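Local coordinates for hydrogenase maturation factor (Thermoanaerobacter tengcongensis, PDB 3VTH), which probably transfers the carbamoyl group of carbamoyl phosphate, with ATP, to the C-terminal cysteine of HypE during maturation of [NiFe]-hydrogenases, at residues 133-137 and 177-183; 161-167 and 184-190. One frame throughout, in Å; residues are numbered along the deposited sequence.

Interaction 1 (133-137 and 177-183); sequences FINCT and RRFHAQP. With ZN (zinc ion), chain C.
T137 and A181 mark the closest approach of two irregular loops, their CA atoms 5.4 Å apart, where the first Cys4 zinc finger of HypF meets a loop of the second. C136 belongs to the first finger and binds zinc through SG at 2.3 Å; C114, C117 and C139 complete the site. Two neighbouring arginines reach across from 177-183. R177 sends NH1 to C136 SG, the N-H...S angle 158° and the sulfur tilted slightly from the guanidinium plane. This donor probably offsets part of the thiolate's negative charge. R178 grips the backbone instead: NE and NH2 come side-on to the single oxygen N135 O, each at 3.2 Å. NE lies in the carbonyl plane, whereas NH2 stands above it. With its chain extended from CG to NE (chi2 179°, chi3 178°), R178 reaches the other loop, where its side chain crosses that of I134 at about a right angle. E120, on helix 115-121, forms salt bridges with both arginines, through R177 NE and the same R178 NH2 that holds N135 O. A leucine in place of R178 would probably leave N135 O without its two donors and E120 without one of its charged mates. The P183 ring lies against the N135 carboxamide, P183 CB 3.8 Å from N135 OD1, and T137 CG2 meets A181 CB. Between the loops a water accepts from T137 N and donates to R177 O at 2.6 Å.

Interaction 2 (161-167 and 184-190); sequences FPMCEKC and VACFDCG. With ZN (zinc ion), chain D.
C164 and C167 from one segment and C186 and C189 from the other converge on a single zinc ion, the complete Cys4 site of the second HypF finger. Metal coordination dominates: all four SG atoms bind zinc at 2.3 Å. C164 SG and C186 SG lie 3.6 Å apart, as expected for neighbouring corners of a tetrahedral site. Hydrogen bonds to sulfur form a second layer. C164 N donates across the contact to C189 SG over 3.5 Å in a nearly straight bond (166°). C164 is also the N-cap of helix 165-171: with SG set between its backbone N and carbonyl carbon (chi1 71°), the thiolate accepts from C167 N while it binds the metal. D188 N adds a weak bond to C186 SG. Apolar packing flanks the site. The two methyls of V184 divide the work, CG1 meeting M163 SD at 3.5 Å, with the side chains crossing at about a right angle, and CG2 lying against C167 CB. The F161 ring instead lies obliquely against backbone, near C189 O and the carbonyl carbon of G190. Water supplies a further bridge, donating to P162 O (2.8 Å) and to C189 O. The charged ends of K166 and D188 lie near each other, though beyond salt-bridge range. Four thiolates on one divalent ion would carry a net negative charge, so the N-H groups turned toward sulfur probably spread that charge and help steady the cluster.

How the interactions relate
Followed from the N terminus, the chain passes through 133-137, then 161-167, then 177-183 and runs straight on into 184-190. The segments alternate, so the two contacts cross rather than nest. Interaction 2 closes the shorter loop, which takes in the end of helix 165-171, and is local to the second finger. Interaction 1 closes a longer one, bringing part of that finger back onto the first and onto helix 115-121. Their centres are 11 Å apart, and they touch where R178 CD packs on V184 CG2 at 3.7 Å. The pair illustrates how small zinc-bound modules combine: metal organises each finger, while arginines and packing join them.

Interaction 1 (133-137 and 177-183)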
loop_
_atom_site.group_PDB
_atom_site.type_symbol
_atom_site.label_atom_id
_atom_site.label_comp_id
_atom_site.label_asym_id
_atom_site.label_seq_id
_atom_site.Cartn_x
_atom_site.Cartn_y
_atom_site.Cartn_z
ATOM N N PHE A 133 -25.147 0.368 7.223
ATOM C CA PHE A 133 -24.123 1.391 7.496
ATOM C C PHE A 133 -23.780 1.520 8.979
ATOM O O PHE A 133 -23.248 2.551 9.441
ATOM C CB PHE A 133 -24.526 2.740 6.876
ATOM C CG PHE A 133 -24.727 2.663 5.384
ATOM C CD1 PHE A 133 -23.637 2.710 4.521
ATOM C CD2 PHE A 133 -25.991 2.460 4.855
ATOM C CE1 PHE A 133 -23.818 2.599 3.135
ATOM C CE2 PHE A 133 -26.184 2.347 3.473
ATOM C CZ PHE A 133 -25.104 2.416 2.620
ATOM N N ILE A 134 -24.065 0.459 9.719
ATOM C CA ILE A 134 -23.714 0.415 11.137
ATOM C C ILE A 134 -22.221 0.706 11.356
ATOM O O ILE A 134 -21.369 0.158 10.656
ATOM C CB ILE A 134 -24.152 -0.913 11.791
ATOM C CG1 ILE A 134 -24.035 -0.836 13.321
ATOM C CG2 ILE A 134 -23.397 -2.127 11.184
ATOM C CD1 ILE A 134 -24.776 -1.991 14.050
ATOM N N ASN A 135 -21.928 1.620 12.287
ATOM C CA ASN A 135 -20.545 1.897 12.710
ATOM C C ASN A 135 -20.587 2.496 14.120
ATOM O O ASN A 135 -21.663 2.633 14.691
ATOM C CB ASN A 135 -19.835 2.853 11.732
ATOM C CG ASN A 135 -20.614 4.160 11.513
ATOM O OD1 ASN A 135 -21.378 4.617 12.374
ATOM N ND2 ASN A 135 -20.415 4.764 10.355
ATOM N N CYS A 136 -19.430 2.849 14.668
ATOM C CA CYS A 136 -19.348 3.439 15.994
ATOM C C CYS A 136 -17.999 4.146 16.085
ATOM O O CYS A 136 -17.314 4.283 15.075
ATOM C CB CYS A 136 -19.485 2.348 17.075
ATOM S SG CYS A 136 -18.088 1.194 17.170
ATOM N N THR A 137 -17.623 4.613 17.277
ATOM C CA THR A 137 -16.330 5.302 17.435
ATOM C C THR A 137 -15.129 4.406 17.120
ATOM O O THR A 137 -14.045 4.918 16.847
ATOM C CB THR A 137 -16.146 5.916 18.852
ATOM O OG1 THR A 137 -16.160 4.886 19.841
ATOM C CG2 THR A 137 -17.246 6.894 19.158
ATOM N N ARG A 177 -22.876 3.281 24.365
ATOM C CA ARG A 177 -21.553 3.142 23.771
ATOM C C ARG A 177 -21.361 4.082 22.586
ATOM O O ARG A 177 -20.222 4.329 22.169
ATOM C CB ARG A 177 -21.214 1.685 23.437
ATOM C CG ARG A 177 -21.832 1.152 22.171
ATOM C CD ARG A 177 -21.382 -0.287 21.945
ATOM N NE ARG A 177 -21.700 -0.709 20.591
ATOM C CZ ARG A 177 -20.891 -0.545 19.549
ATOM N NH1 ARG A 177 -19.700 0.018 19.703
ATOM N NH2 ARG A 177 -21.267 -0.961 18.358
ATOM N N ARG A 178 -22.469 4.637 22.078
ATOM C CA ARG A 178 -22.402 5.661 21.023
ATOM C C ARG A 178 -22.496 7.103 21.552
ATOM O O ARG A 178 -22.779 8.029 20.782
ATOM C CB ARG A 178 -23.465 5.417 19.939
ATOM C CG ARG A 178 -23.115 4.268 19.025
ATOM C CD ARG A 178 -24.197 4.031 17.972
ATOM N NE ARG A 178 -23.794 2.953 17.072
ATOM C CZ ARG A 178 -24.036 1.666 17.302
ATOM N NH1 ARG A 178 -24.689 1.286 18.405
ATOM N NH2 ARG A 178 -23.614 0.761 16.426
ATOM N N PHE A 179 -22.250 7.282 22.849
ATOM C CA PHE A 179 -22.091 8.615 23.446
ATOM C C PHE A 179 -21.074 9.430 22.643
ATOM O O PHE A 179 -19.928 9.002 22.463
ATOM C CB PHE A 179 -21.621 8.468 24.897
ATOM C CG PHE A 179 -21.499 9.764 25.651
ATOM C CD1 PHE A 179 -20.276 10.143 26.197
ATOM C CD2 PHE A 179 -22.609 10.583 25.860
ATOM C CE1 PHE A 179 -20.154 11.337 26.932
ATOM C CE2 PHE A 179 -22.506 11.775 26.594
ATOM C CZ PHE A 179 -21.273 12.151 27.122
ATOM N N HIS A 180 -21.508 10.585 22.141
ATOM C CA HIS A 180 -20.667 11.443 21.293
ATOM C C HIS A 180 -19.955 10.723 20.143
ATOM O O HIS A 180 -18.803 11.045 19.803
ATOM C CB HIS A 180 -19.683 12.245 22.155
ATOM C CG HIS A 180 -20.297 13.467 22.760
ATOM N ND1 HIS A 180 -19.921 14.743 22.397
ATOM C CD2 HIS A 180 -21.299 13.611 23.664
ATOM C CE1 HIS A 180 -20.635 15.620 23.082
ATOM N NE2 HIS A 180 -21.481 14.959 23.855
ATOM N N ALA A 181 -20.641 9.752 19.542
ATOM C CA ALA A 181 -20.132 9.088 18.353
ATOM C C ALA A 181 -20.469 9.940 17.141
ATOM O O ALA A 181 -21.627 10.013 16.736
ATOM C CB ALA A 181 -20.723 7.671 18.210
ATOM N N GLN A 182 -19.455 10.582 16.561
ATOM C CA GLN A 182 -19.679 11.515 15.450
ATOM C C GLN A 182 -20.455 10.933 14.258
ATOM O O GLN A 182 -21.266 11.639 13.681
ATOM C CB GLN A 182 -18.368 12.174 14.984
ATOM C CG GLN A 182 -17.750 13.128 16.028
ATOM C CD GLN A 182 -18.735 14.192 16.490
ATOM O OE1 GLN A 182 -19.298 14.948 15.682
ATOM N NE2 GLN A 182 -18.957 14.247 17.794
ATOM N N PRO A 183 -20.219 9.657 13.890
ATOM C CA PRO A 183 -20.967 9.125 12.751
ATOM C C PRO A 183 -22.311 8.429 13.067
ATOM O O PRO A 183 -22.894 7.819 12.174
ATOM C CB PRO A 183 -20.004 8.111 12.155
ATOM C CG PRO A 183 -19.206 7.609 13.316
ATOM C CD PRO A 183 -19.161 8.730 14.339
HETATM ZN ZN ZN C . -18.220 -0.450 15.533
HETATM O O HOH W 1 -18.815 3.773 20.084
#

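Interaction 2 (161-167 and 184-190)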
loop_
_atom_site.group_PDB
_atom_site.type_symbol
_atom_site.label_atom_id
_atom_site.label_comp_id
_atom_site.label_asym_id
_atom_site.label_seq_id
_atom_site.Cartn_x
_atom_site.Cartn_y
_atom_site.Cartn_z
ATOM N N PHE A 161 -26.806 14.167 6.798
ATOM C CA PHE A 161 -27.650 13.196 7.483
ATOM C C PHE A 161 -27.856 13.588 8.950
ATOM O O PHE A 161 -27.247 12.990 9.833
ATOM C CB PHE A 161 -27.011 11.809 7.410
ATOM C CG PHE A 161 -26.979 11.223 6.028
ATOM C CD1 PHE A 161 -28.134 10.651 5.469
ATOM C CD2 PHE A 161 -25.801 11.238 5.277
ATOM C CE1 PHE A 161 -28.114 10.114 4.182
ATOM C CE2 PHE A 161 -25.772 10.690 3.989
ATOM C CZ PHE A 161 -26.930 10.124 3.446
ATOM N N PRO A 162 -28.709 14.593 9.224
ATOM C CA PRO A 162 -28.928 14.963 10.634
ATOM C C PRO A 162 -29.519 13.808 11.449
ATOM O O PRO A 162 -30.376 13.074 10.949
ATOM C CB PRO A 162 -29.918 16.134 10.549
ATOM C CG PRO A 162 -30.580 15.980 9.249
ATOM C CD PRO A 162 -29.543 15.396 8.315
ATOM N N MET A 163 -29.052 13.652 12.684
ATOM C CA MET A 163 -29.469 12.542 13.545
ATOM C C MET A 163 -30.954 12.642 13.857
ATOM O O MET A 163 -31.469 13.734 14.120
ATOM C CB MET A 163 -28.730 12.572 14.889
ATOM C CG MET A 163 -27.242 12.339 14.853
ATOM S SD MET A 163 -26.557 12.527 16.538
ATOM C CE MET A 163 -26.780 14.286 16.856
ATOM N N CYS A 164 -31.623 11.491 13.845
ATOM C CA CYS A 164 -32.991 11.382 14.338
ATOM C C CYS A 164 -32.992 11.511 15.866
ATOM O O CYS A 164 -31.931 11.478 16.509
ATOM C CB CYS A 164 -33.607 10.044 13.928
ATOM S SG CYS A 164 -32.901 8.610 14.800
ATOM N N GLU A 165 -34.185 11.650 16.435
ATOM C CA GLU A 165 -34.371 11.787 17.882
ATOM C C GLU A 165 -33.740 10.632 18.672
ATOM O O GLU A 165 -33.145 10.852 19.723
ATOM C CB GLU A 165 -35.868 11.913 18.201
ATOM C CG GLU A 165 -36.192 12.203 19.661
ATOM C CD GLU A 165 -37.700 12.299 19.944
ATOM O OE1 GLU A 165 -38.521 11.732 19.184
ATOM O OE2 GLU A 165 -38.068 12.940 20.948
ATOM N N LYS A 166 -33.861 9.408 18.164
ATOM C CA LYS A 166 -33.293 8.254 18.866
ATOM C C LYS A 166 -31.761 8.242 18.845
ATOM O O LYS A 166 -31.116 7.946 19.858
ATOM C CB LYS A 166 -33.818 6.941 18.289
ATOM C CG LYS A 166 -35.257 6.642 18.639
ATOM C CD LYS A 166 -35.513 5.144 18.504
ATOM C CE LYS A 166 -36.068 4.777 17.142
ATOM N NZ LYS A 166 -37.565 4.907 17.164
ATOM N N CYS A 167 -31.181 8.572 17.697
ATOM C CA CYS A 167 -29.724 8.602 17.582
ATOM C C CYS A 167 -29.142 9.730 18.419
ATOM O O CYS A 167 -28.088 9.569 19.028
ATOM C CB CYS A 167 -29.293 8.729 16.124
ATOM S SG CYS A 167 -29.486 7.185 15.221
ATOM N N VAL A 184 -22.801 8.518 14.300
ATOM C CA VAL A 184 -24.020 7.782 14.693
ATOM C C VAL A 184 -25.227 8.027 13.753
ATOM O O VAL A 184 -25.594 9.174 13.453
ATOM C CB VAL A 184 -24.418 8.057 16.179
ATOM C CG1 VAL A 184 -24.787 9.523 16.397
ATOM C CG2 VAL A 184 -25.570 7.146 16.619
ATOM N N ALA A 185 -25.827 6.936 13.295
ATOM C CA ALA A 185 -26.996 6.995 12.419
ATOM C C ALA A 185 -27.712 5.662 12.484
ATOM O O ALA A 185 -27.202 4.716 13.103
ATOM C CB ALA A 185 -26.569 7.305 10.972
ATOM N N CYS A 186 -28.870 5.581 11.823
ATOM C CA CYS A 186 -29.704 4.380 11.856
ATOM C C CYS A 186 -30.530 4.283 10.576
ATOM O O CYS A 186 -30.350 5.090 9.663
ATOM C CB CYS A 186 -30.626 4.416 13.083
ATOM S SG CYS A 186 -32.002 5.621 12.974
ATOM N N PHE A 187 -31.430 3.305 10.507
ATOM C CA PHE A 187 -32.332 3.162 9.347
ATOM C C PHE A 187 -33.073 4.461 9.017
ATOM O O PHE A 187 -33.259 4.803 7.846
ATOM C CB PHE A 187 -33.363 2.040 9.572
ATOM C CG PHE A 187 -32.867 0.667 9.193
ATOM C CD1 PHE A 187 -32.603 0.350 7.862
ATOM C CD2 PHE A 187 -32.660 -0.309 10.165
ATOM C CE1 PHE A 187 -32.146 -0.920 7.502
ATOM C CE2 PHE A 187 -32.194 -1.585 9.809
ATOM C CZ PHE A 187 -31.949 -1.888 8.483
ATOM N N ASP A 188 -33.494 5.173 10.064
ATOM C CA ASP A 188 -34.363 6.346 9.925
ATOM C C ASP A 188 -33.627 7.621 9.492
ATOM O O ASP A 188 -34.210 8.494 8.851
ATOM C CB ASP A 188 -35.079 6.615 11.256
ATOM C CG ASP A 188 -35.984 5.453 11.693
ATOM O OD1 ASP A 188 -36.129 5.239 12.913
ATOM O OD2 ASP A 188 -36.525 4.742 10.820
ATOM N N CYS A 189 -32.358 7.752 9.870
ATOM C CA CYS A 189 -31.660 9.018 9.640
ATOM C C CYS A 189 -30.380 8.840 8.825
ATOM O O CYS A 189 -29.721 9.821 8.464
ATOM C CB CYS A 189 -31.365 9.722 10.977
ATOM S SG CYS A 189 -30.099 8.904 12.019
ATOM N N GLY A 190 -30.038 7.589 8.538
ATOM C CA GLY A 190 -28.754 7.284 7.923
ATOM C C GLY A 190 -28.824 7.142 6.410
ATOM O O GLY A 190 -29.892 7.272 5.821
HETATM ZN ZN ZN D . -31.124 7.641 13.659
HETATM O O HOH W 2 -30.696 12.136 8.340
#